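Local coordinates for type II secretion ATPase XpsE (Xanthomonas campestris, PDB 2D28), which belongs to the cytoplasmic ATPase family that serves the type II secretion machinery, here represented by its N-terminal domain, at residues C97-R102 with D107-D112; Y117-V122 with L128-H133. The protein carries 1 engineered substitution. All blocks are in the same frame, centred on the assembly; numbering follows the deposited sequence.

After the N-terminal helices, the last of them 88-94, the chain lays down strand 96-102, turns back and returns as strand 105-110. Contact 1 closes this short beta hairpin. The chain then leaves the sheet, runs through helix 116-126 and comes back as strand 130-134, and contact 2 closes this helical excursion by packing the helix on the returning strand. The two contacts follow one another without nesting or crossing. Strand 105-110 joins them: it pairs antiparallel with strand 96-102 and parallel with strand 130-134, so it is the middle strand of the sheet. Backbone atoms meet directly where Leu108 O lies 2.9 Å from His133 N, probably as a hydrogen bond.

Contact 1: residues C97-R102 with D107-D112; sequences CPVGER and DLWIAD
Asp107 OD2 accepts a short, nearly straight hydrogen bond from Arg102 NE, 2.7 Å long, which forms a salt bridge. The donor comes in on the syn side of the carboxylate, 22° out of its plane. The bend at chi3 (-59°) brings the arginine chain round so that the NE edge of the guanidinium meets the carboxylate, although the two flat groups stay 37° apart. A second bond, from Arg102 NH2 to Asp107 OD1, is less certain.

The residues belong to a beta hairpin of strands 96-102 and 105-110. Cys97 N reaches Trp109 O at 2.9 Å, and Trp109 N returns a bond to Cys97 O. Farther along, Val99 N gives Asp107 O an almost linear bond of 2.8 Å, while Asp107 N bonds to Gly100 O at 2.7 Å. Val99 N and Gly100 O both bond to Asp107, so the first strand has one extra residue here, consistent with a beta bulge.

On one face, Pro98 and Leu108 lie side by side. With CG anti to its backbone N, Leu108 rests CD1 on Pro98 N at 3.6 Å and on ring atom CG at 4.0 Å; helix 116-126 touches Leu108 through Val122. Val99 splits its branches: CG2 meets Asp107 CB at 3.8 Å, and CG1 packs on Trp109 CB at 4.1 Å. The indole itself leads away to helix 137-147, and its NE1 bonds to Val67 O.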
loop_
_atom_site.group_PDB
_atom_site.type_symbol
_atom_site.label_atom_id
_atom_site.label_comp_id
_atom_site.label_asym_id
_atom_site.label_seq_id
_atom_site.Cartn_x
_atom_site.Cartn_y
_atom_site.Cartn_z
ATOM N N CYS A 97 3.304 -3.513 6.442
ATOM C CA CYS A 97 4.205 -4.347 7.244
ATOM C C CYS A 97 5.556 -3.676 7.514
ATOM O O CYS A 97 6.233 -3.300 6.581
ATOM C CB CYS A 97 4.451 -5.678 6.522
ATOM S SG CYS A 97 5.245 -6.888 7.681
ATOM N N PRO A 98 5.950 -3.474 8.767
ATOM C CA PRO A 98 7.274 -2.972 9.031
ATOM C C PRO A 98 8.310 -4.022 8.578
ATOM O O PRO A 98 8.170 -5.236 8.916
ATOM C CB PRO A 98 7.277 -2.800 10.541
ATOM C CG PRO A 98 5.859 -2.702 10.878
ATOM C CD PRO A 98 5.198 -3.719 10.013
ATOM N N VAL A 99 9.327 -3.580 7.853
ATOM C CA VAL A 99 10.349 -4.511 7.309
ATOM C C VAL A 99 11.786 -4.229 7.722
ATOM O O VAL A 99 12.700 -5.017 7.372
ATOM C CB VAL A 99 10.264 -4.690 5.788
ATOM C CG1 VAL A 99 8.960 -5.318 5.444
ATOM C CG2 VAL A 99 10.411 -3.358 5.010
ATOM N N GLY A 100 12.000 -3.145 8.450
ATOM C CA GLY A 100 13.332 -2.799 8.892
ATOM C C GLY A 100 13.336 -1.421 9.498
ATOM O O GLY A 100 12.415 -0.697 9.334
ATOM N N GLU A 101 14.431 -1.075 10.152
ATOM C CA GLU A 101 14.639 0.218 10.739
ATOM C C GLU A 101 16.085 0.627 10.399
ATOM O O GLU A 101 17.018 -0.138 10.704
ATOM C CB GLU A 101 14.433 0.101 12.235
ATOM C CG GLU A 101 13.397 1.011 12.822
ATOM C CD GLU A 101 13.189 0.849 14.336
ATOM O OE1 GLU A 101 13.130 1.875 15.039
ATOM O OE2 GLU A 101 13.075 -0.292 14.837
ATOM N N ARG A 102 16.261 1.740 9.693
ATOM C CA ARG A 102 17.583 2.203 9.218
ATOM C C ARG A 102 17.652 3.758 9.257
ATOM O O ARG A 102 16.703 4.481 8.867
ATOM C CB ARG A 102 17.898 1.733 7.804
ATOM C CG ARG A 102 17.797 0.226 7.495
ATOM C CD ARG A 102 17.830 -0.110 5.971
ATOM N NE ARG A 102 16.728 0.542 5.227
ATOM C CZ ARG A 102 16.816 1.112 4.041
ATOM N NH1 ARG A 102 17.956 1.151 3.366
ATOM N NH2 ARG A 102 15.746 1.667 3.504
ATOM N N ASP A 107 11.225 1.304 7.939
ATOM C CA ASP A 107 10.873 0.898 6.625
ATOM C C ASP A 107 9.504 0.211 6.664
ATOM O O ASP A 107 9.329 -0.802 7.370
ATOM C CB ASP A 107 11.888 0.009 5.970
ATOM C CG ASP A 107 13.207 0.676 5.741
ATOM O OD1 ASP A 107 13.270 1.746 5.088
ATOM O OD2 ASP A 107 14.259 0.212 6.204
ATOM N N LEU A 108 8.538 0.767 5.938
ATOM C CA LEU A 108 7.194 0.207 5.902
ATOM C C LEU A 108 6.814 -0.125 4.494
ATOM O O LEU A 108 6.693 0.756 3.628
ATOM C CB LEU A 108 6.209 1.211 6.503
ATOM C CG LEU A 108 4.781 0.718 6.702
ATOM C CD1 LEU A 108 4.802 -0.163 7.927
ATOM C CD2 LEU A 108 3.717 1.830 6.857
ATOM N N TRP A 109 6.550 -1.396 4.278
ATOM C CA TRP A 109 6.038 -1.896 3.038
ATOM C C TRP A 109 4.518 -1.681 3.017
ATOM O O TRP A 109 3.798 -2.177 3.926
ATOM C CB TRP A 109 6.382 -3.377 2.982
ATOM C CG TRP A 109 6.563 -3.986 1.669
ATOM C CD1 TRP A 109 6.691 -3.329 0.443
ATOM C CD2 TRP A 109 6.634 -5.386 1.362
ATOM N NE1 TRP A 109 6.847 -4.245 -0.553
ATOM C CE2 TRP A 109 6.811 -5.507 -0.020
ATOM C CE3 TRP A 109 6.470 -6.556 2.108
ATOM C CZ2 TRP A 109 6.882 -6.743 -0.663
ATOM C CZ3 TRP A 109 6.576 -7.779 1.461
ATOM C CH2 TRP A 109 6.748 -7.855 0.090
ATOM N N ILE A 110 3.997 -1.024 1.977
ATOM C CA ILE A 110 2.612 -0.586 2.028
ATOM C C ILE A 110 1.932 -0.798 0.700
ATOM O O ILE A 110 2.554 -0.505 -0.393
ATOM C CB ILE A 110 2.579 0.924 2.523
ATOM C CG1 ILE A 110 1.183 1.456 2.667
ATOM C CG2 ILE A 110 3.408 1.801 1.560
ATOM C CD1 ILE A 110 1.059 2.684 3.470
ATOM N N ALA A 111 0.716 -1.343 0.738
ATOM C CA ALA A 111 -0.073 -1.565 -0.498
ATOM C C ALA A 111 -0.736 -0.329 -1.060
ATOM O O ALA A 111 -0.810 -0.148 -2.322
ATOM C CB ALA A 111 -1.104 -2.726 -0.346
ATOM N N ASP A 112 -1.208 0.511 -0.131
ATOM C CA ASP A 112 -2.023 1.668 -0.431
ATOM C C ASP A 112 -1.396 2.950 0.112
ATOM O O ASP A 112 -1.911 3.573 1.024
ATOM C CB ASP A 112 -3.438 1.485 0.081
ATOM C CG ASP A 112 -4.138 0.261 -0.497
ATOM O OD1 ASP A 112 -3.961 -0.083 -1.708
ATOM O OD2 ASP A 112 -4.915 -0.405 0.200
HETATM O O HOH W 1 14.676 3.517 6.690
#

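Contact 2: residues Y117-V122 with L128-H133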
loop_
_atom_site.group_PDB
_atom_site.type_symbol
_atom_site.label_atom_id
_atom_site.label_comp_id
_atom_site.label_asym_id
_atom_site.label_seq_id
_atom_site.Cartn_x
_atom_site.Cartn_y
_atom_site.Cartn_z
ATOM N N TYR A 117 -4.947 8.250 6.030
ATOM C CA TYR A 117 -5.497 7.792 7.332
ATOM C C TYR A 117 -4.653 6.666 7.922
ATOM O O TYR A 117 -4.205 6.710 9.065
ATOM C CB TYR A 117 -6.969 7.314 7.141
ATOM C CG TYR A 117 -7.564 6.759 8.408
ATOM C CD1 TYR A 117 -8.111 7.614 9.394
ATOM C CD2 TYR A 117 -7.393 5.431 8.730
ATOM C CE1 TYR A 117 -8.596 7.067 10.611
ATOM C CE2 TYR A 117 -7.856 4.907 9.909
ATOM C CZ TYR A 117 -8.456 5.744 10.860
ATOM O OH TYR A 117 -8.869 5.180 12.057
ATOM N N ALA A 118 -4.339 5.672 7.101
ATOM C CA ALA A 118 -3.544 4.570 7.541
ATOM C C ALA A 118 -2.130 4.967 7.911
ATOM O O ALA A 118 -1.597 4.516 8.915
ATOM C CB ALA A 118 -3.527 3.483 6.468
ATOM N N ILE A 119 -1.511 5.779 7.058
ATOM C CA ILE A 119 -0.172 6.203 7.317
ATOM C C ILE A 119 -0.106 7.027 8.585
ATOM O O ILE A 119 0.841 6.839 9.316
ATOM C CB ILE A 119 0.372 7.057 6.107
ATOM C CG1 ILE A 119 0.625 6.153 4.913
ATOM C CG2 ILE A 119 1.602 7.974 6.464
ATOM C CD1 ILE A 119 0.592 6.849 3.604
ATOM N N ASP A 120 -1.023 8.001 8.747
ATOM C CA ASP A 120 -1.042 8.809 9.969
ATOM C C ASP A 120 -1.308 7.946 11.224
ATOM O O ASP A 120 -0.696 8.164 12.266
ATOM C CB ASP A 120 -1.982 10.002 9.824
ATOM C CG ASP A 120 -1.455 11.046 8.881
ATOM O OD1 ASP A 120 -0.287 10.901 8.379
ATOM O OD2 ASP A 120 -2.203 11.958 8.477
ATOM N N ALA A 121 -2.122 6.902 11.091
ATOM C CA ALA A 121 -2.284 5.885 12.165
ATOM C C ALA A 121 -0.966 5.208 12.549
ATOM O O ALA A 121 -0.621 5.090 13.769
ATOM C CB ALA A 121 -3.363 4.866 11.756
ATOM N N VAL A 122 -0.168 4.854 11.537
ATOM C CA VAL A 122 1.082 4.170 11.786
ATOM C C VAL A 122 2.063 5.138 12.425
ATOM O O VAL A 122 2.773 4.792 13.426
ATOM C CB VAL A 122 1.624 3.523 10.467
ATOM C CG1 VAL A 122 2.980 3.012 10.663
ATOM C CG2 VAL A 122 0.681 2.412 10.043
ATOM N N LEU A 128 7.447 6.609 15.195
ATOM C CA LEU A 128 8.682 6.553 14.379
ATOM C C LEU A 128 8.499 7.247 13.060
ATOM O O LEU A 128 7.405 7.220 12.469
ATOM C CB LEU A 128 9.121 5.107 14.092
ATOM C CG LEU A 128 9.609 4.374 15.357
ATOM C CD1 LEU A 128 9.813 2.912 15.108
ATOM C CD2 LEU A 128 10.926 4.970 15.971
ATOM N N PRO A 129 9.557 7.881 12.567
ATOM C CA PRO A 129 9.500 8.401 11.200
ATOM C C PRO A 129 9.533 7.216 10.223
ATOM O O PRO A 129 10.177 6.216 10.495
ATOM C CB PRO A 129 10.680 9.343 11.096
ATOM C CG PRO A 129 11.579 9.099 12.256
ATOM C CD PRO A 129 10.804 8.239 13.275
ATOM N N LEU A 130 8.706 7.272 9.183
ATOM C CA LEU A 130 8.539 6.188 8.229
ATOM C C LEU A 130 9.299 6.455 6.953
ATOM O O LEU A 130 9.409 7.627 6.529
ATOM C CB LEU A 130 7.048 6.056 7.842
ATOM C CG LEU A 130 6.057 5.961 9.058
ATOM C CD1 LEU A 130 4.645 5.723 8.590
ATOM C CD2 LEU A 130 6.406 4.828 10.003
ATOM N N LEU A 131 9.724 5.367 6.313
ATOM C CA LEU A 131 10.126 5.374 4.914
ATOM C C LEU A 131 9.212 4.373 4.218
ATOM O O LEU A 131 9.200 3.213 4.546
ATOM C CB LEU A 131 11.600 4.978 4.755
ATOM C CG LEU A 131 12.349 5.311 3.462
ATOM C CD1 LEU A 131 12.471 6.815 3.231
ATOM C CD2 LEU A 131 13.718 4.686 3.521
ATOM N N LEU A 132 8.400 4.867 3.285
ATOM C CA LEU A 132 7.411 4.075 2.620
ATOM C C LEU A 132 7.960 3.368 1.389
ATOM O O LEU A 132 8.653 3.952 0.596
ATOM C CB LEU A 132 6.217 4.923 2.206
ATOM C CG LEU A 132 5.452 5.567 3.393
ATOM C CD1 LEU A 132 4.332 6.458 2.834
ATOM C CD2 LEU A 132 4.988 4.454 4.329
ATOM N N HIS A 133 7.629 2.080 1.257
ATOM C CA HIS A 133 7.989 1.291 0.090
ATOM C C HIS A 133 6.760 0.575 -0.423
ATOM O O HIS A 133 6.044 -0.095 0.368
ATOM C CB HIS A 133 9.005 0.236 0.503
ATOM C CG HIS A 133 10.248 0.782 1.140
ATOM N ND1 HIS A 133 10.498 0.698 2.484
ATOM C CD2 HIS A 133 11.370 1.291 0.597
ATOM C CE1 HIS A 133 11.680 1.248 2.748
ATOM N NE2 HIS A 133 12.203 1.660 1.617
#
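Leu130 meets Val122 with its forked end: both of its methyls rest on the single branch CG1 of Val122, CD1 at 3.8 Å and CD2 at 3.9 Å, so that the valine methyl is the bump and the cleft of the leucine is the hollow. Val122 presents this branch because CG1 stands anti to its backbone N (chi1 171°), while the two side chains pass each other at a slant. CD1 of Leu130 serves a second purpose as well. It fits into the groove between Ile119 and Val122, one turn apart on the helix, where it lies 4.0 Å from Ile119 O and 4.3 Å from Ile119 CG2. The end of the leucine is thus a knob lodged between two neighbouring helical side chains.

This is the helix-on-sheet layer of a beta-alpha-beta unit, in which helix 116-126 links the parallel strands 105-110 and 130-134. The segment axes come no closer than 10.8 Å and run at 143°, the helix heading back against the strand. Being two residues apart on the strand, Leu130 and Leu132 face the helix from the same side of the sheet, and the gap is filled by aliphatic groups; no hydrogen bond joins the two segments.

At the other end of the interface, CG1 of Ile119, anti to the carbonyl carbon (chi1 -72°), carries CD1 roughly along the direction of the strand, while the branch CG2 leans to the strand side, beside Leu130. Leu132 brings its CD1 up against the flank of Ile119 CD1, 3.8 Å away, the two chains crossing obliquely. Beyond the two segments, Ile119 also touches Ile110 of the middle strand, Val122 touches Leu96 and Phe90, and Leu132 packs on Leu64.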